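Local structure of omega transaminase (Pseudomonas sp., 5LHA) at residues Ser152-Tyr157 with Leu186-Trp191. The protein catalyses pyridoxal-phosphate-dependent transfer of amino groups, as an amine transaminase of the fold type I, class III aminotransferase family. Residues are numbered along the deposited sequence; the frame is centred on the assembly and turned at random.
Sequences SLRNGY and LLDTPW. With PMP (4'-deoxy-4'-aminopyridoxal-5'-phosphate), chain E.
L187 is gripped by S152 and R154 through its backbone: L187 N donates to S152 O (2.7 Å), and L187 O accepts from R154 N at the same distance. This parallel pairing adds strand 184-187, at one edge of the sheet within this chain, to strand 149-153, completing a beta-alpha-beta unit of the cofactor-binding fold. The strand pairing is the tight part, backbone and both faces. On one face the buried side chains of L153 and L187 cross obliquely, L153 CD2 resting 3.8 Å from L187 CB; helix 202-220 packs on L187 and helix 246-256 on L153. On the other, L186 CD2 comes to 3.1 Å from S152 OG, a hydroxyl bonded to V167 O.

The looser side begins where the strands end. R154 and D188 lie alongside each other with their flat groups 18° apart, yet D188 OD1 stands well out of the guanidinium plane, and its 3.6 Å approach to R154 NH1 is a long salt bridge resting on charge alone. D188 OD1 is nearer the aliphatic R154 CD, at 3.2 Å, while OD2 bonds to Q212. An alanine in place of R154 would probably leave D188 OD1 without its opposite charge and without the CD packed against it.

T189 CB packs on R154 O at 3.5 Å, and Q234 bonds to both R154 O and T189 OG1. A type II turn from L153 to G156 leads to Y157, whose ring edge meets PMP. Backbone bonds and apolar packing thus fix the edge strand to 149-153, whose chain runs on to the cofactor, while the long, partly exposed ion pair probably adds a weaker, less directional attraction.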
loop_
_atom_site.group_PDB
_atom_site.type_symbol
_atom_site.label_atom_id
_atom_site.label_comp_id
_atom_site.label_asym_id
_atom_site.label_seq_id
_atom_site.Cartn_x
_atom_site.Cartn_y
_atom_site.Cartn_z
ATOM N N SER A 152 -8.261 -7.027 -13.226
ATOM C CA SER A 152 -9.434 -6.487 -13.904
ATOM C C SER A 152 -8.987 -5.976 -15.268
ATOM O O SER A 152 -7.797 -6.014 -15.610
ATOM C CB SER A 152 -10.143 -5.400 -13.071
ATOM O OG SER A 152 -9.368 -4.216 -12.910
ATOM N N LEU A 153 -9.961 -5.518 -16.050
ATOM C CA LEU A 153 -9.782 -5.170 -17.448
ATOM C C LEU A 153 -9.826 -3.661 -17.638
ATOM O O LEU A 153 -10.502 -2.940 -16.900
ATOM C CB LEU A 153 -10.871 -5.816 -18.313
ATOM C CG LEU A 153 -11.058 -7.335 -18.189
ATOM C CD1 LEU A 153 -12.184 -7.821 -19.095
ATOM C CD2 LEU A 153 -9.764 -8.036 -18.536
ATOM N N ARG A 154 -9.103 -3.198 -18.653
ATOM C CA ARG A 154 -9.199 -1.809 -19.060
ATOM C C ARG A 154 -10.635 -1.475 -19.421
ATOM O O ARG A 154 -11.382 -2.320 -19.924
ATOM C CB ARG A 154 -8.284 -1.538 -20.249
ATOM C CG ARG A 154 -6.863 -1.204 -19.855
ATOM C CD ARG A 154 -5.993 -0.981 -21.078
ATOM N NE ARG A 154 -4.948 0.003 -20.828
ATOM C CZ ARG A 154 -3.735 -0.293 -20.378
ATOM N NH1 ARG A 154 -3.409 -1.554 -20.126
ATOM N NH2 ARG A 154 -2.849 0.679 -20.183
ATOM N N ASN A 155 -11.023 -0.229 -19.132
ATOM C CA ASN A 155 -12.373 0.279 -19.377
ATOM C C ASN A 155 -13.419 -0.440 -18.532
ATOM O O ASN A 155 -14.622 -0.223 -18.713
ATOM C CB ASN A 155 -12.718 0.222 -20.870
ATOM C CG ASN A 155 -12.014 1.313 -21.664
ATOM O OD1 ASN A 155 -10.786 1.384 -21.705
ATOM N ND2 ASN A 155 -12.800 2.177 -22.296
ATOM N N GLY A 156 -12.981 -1.313 -17.631
ATOM C CA GLY A 156 -13.917 -1.956 -16.733
ATOM C C GLY A 156 -14.389 -0.976 -15.672
ATOM O O GLY A 156 -13.643 -0.110 -15.216
ATOM N N TYR A 157 -15.658 -1.093 -15.299
ATOM C CA TYR A 157 -16.226 -0.225 -14.280
ATOM C C TYR A 157 -16.936 -1.069 -13.238
ATOM O O TYR A 157 -17.821 -1.856 -13.574
ATOM C CB TYR A 157 -17.172 0.808 -14.891
ATOM C CG TYR A 157 -17.799 1.681 -13.848
ATOM C CD1 TYR A 157 -17.062 2.664 -13.199
ATOM C CD2 TYR A 157 -19.132 1.548 -13.529
ATOM C CE1 TYR A 157 -17.645 3.469 -12.239
ATOM C CE2 TYR A 157 -19.717 2.350 -12.586
ATOM C CZ TYR A 157 -18.984 3.300 -11.943
ATOM O OH TYR A 157 -19.582 4.080 -10.994
ATOM N N LEU A 186 -4.249 -4.392 -14.170
ATOM C CA LEU A 186 -5.142 -4.264 -15.312
ATOM C C LEU A 186 -4.679 -5.114 -16.487
ATOM O O LEU A 186 -3.481 -5.235 -16.759
ATOM C CB LEU A 186 -5.263 -2.807 -15.766
ATOM C CG LEU A 186 -6.218 -1.933 -14.969
ATOM C CD1 LEU A 186 -6.329 -0.569 -15.625
ATOM C CD2 LEU A 186 -7.560 -2.588 -14.881
ATOM N N LEU A 187 -5.649 -5.684 -17.190
ATOM C CA LEU A 187 -5.437 -6.412 -18.427
ATOM C C LEU A 187 -6.109 -5.636 -19.550
ATOM O O LEU A 187 -7.048 -4.879 -19.315
ATOM C CB LEU A 187 -6.024 -7.825 -18.323
ATOM C CG LEU A 187 -5.574 -8.596 -17.083
ATOM C CD1 LEU A 187 -6.497 -9.751 -16.791
ATOM C CD2 LEU A 187 -4.155 -9.100 -17.290
ATOM N N ASP A 188 -5.619 -5.809 -20.772
ATOM C CA ASP A 188 -6.254 -5.149 -21.901
ATOM C C ASP A 188 -7.624 -5.757 -22.166
ATOM O O ASP A 188 -7.889 -6.916 -21.843
ATOM C CB ASP A 188 -5.378 -5.237 -23.156
ATOM C CG ASP A 188 -4.288 -4.180 -23.183
ATOM O OD1 ASP A 188 -4.629 -2.978 -23.246
ATOM O OD2 ASP A 188 -3.092 -4.540 -23.154
ATOM N N THR A 189 -8.484 -4.973 -22.699
ATOM C CA THR A 189 -9.791 -5.567 -22.937
ATOM C C THR A 189 -9.914 -6.022 -24.389
ATOM O O THR A 189 -9.342 -5.393 -25.288
ATOM C CB THR A 189 -10.910 -4.575 -22.611
ATOM O OG1 THR A 189 -12.177 -5.152 -22.941
ATOM C CG2 THR A 189 -10.734 -3.271 -23.385
ATOM N N PRO A 190 -10.616 -7.126 -24.666
ATOM C CA PRO A 190 -10.773 -7.564 -26.062
ATOM C C PRO A 190 -11.744 -6.681 -26.836
ATOM O O PRO A 190 -12.902 -7.044 -27.083
ATOM C CB PRO A 190 -11.267 -9.007 -25.917
ATOM C CG PRO A 190 -11.960 -9.020 -24.612
ATOM C CD PRO A 190 -11.191 -8.097 -23.719
ATOM N N TRP A 191 -11.248 -5.498 -27.211
ATOM C CA TRP A 191 -12.013 -4.419 -27.830
ATOM C C TRP A 191 -11.577 -4.318 -29.286
ATOM O O TRP A 191 -10.429 -3.960 -29.571
ATOM C CB TRP A 191 -11.768 -3.106 -27.089
ATOM C CG TRP A 191 -12.636 -1.932 -27.500
ATOM C CD1 TRP A 191 -13.744 -1.956 -28.303
ATOM C CD2 TRP A 191 -12.451 -0.564 -27.117
ATOM N NE1 TRP A 191 -14.260 -0.687 -28.439
ATOM C CE2 TRP A 191 -13.485 0.185 -27.723
ATOM C CE3 TRP A 191 -11.512 0.101 -26.322
ATOM C CZ2 TRP A 191 -13.603 1.565 -27.557
ATOM C CZ3 TRP A 191 -11.630 1.471 -26.158
ATOM C CH2 TRP A 191 -12.671 2.189 -26.770
HETATM N N1 PMP E . -20.432 -2.284 -11.770
HETATM C C2 PMP E . -21.138 -2.068 -12.942
HETATM C C2A PMP E . -20.887 -2.907 -14.166
HETATM C C3 PMP E . -21.792 -0.853 -13.095
HETATM O O3 PMP E . -22.189 -0.433 -14.336
HETATM C C4 PMP E . -22.034 -0.055 -11.979
HETATM C C4A PMP E . -22.818 1.230 -12.137
HETATM N N4A PMP E . -23.058 1.510 -13.538
HETATM C C5 PMP E . -21.547 -0.436 -10.727
HETATM C C6 PMP E . -20.737 -1.567 -10.639
HETATM C C5A PMP E . -21.906 0.384 -9.496
HETATM O O4P PMP E . -23.310 0.402 -9.297
HETATM P P PMP E . -24.033 1.430 -8.280
HETATM O O1P PMP E . -24.209 2.738 -9.030
HETATM O O2P PMP E . -25.394 0.870 -7.923
HETATM O O3P PMP E . -23.216 1.680 -7.029
#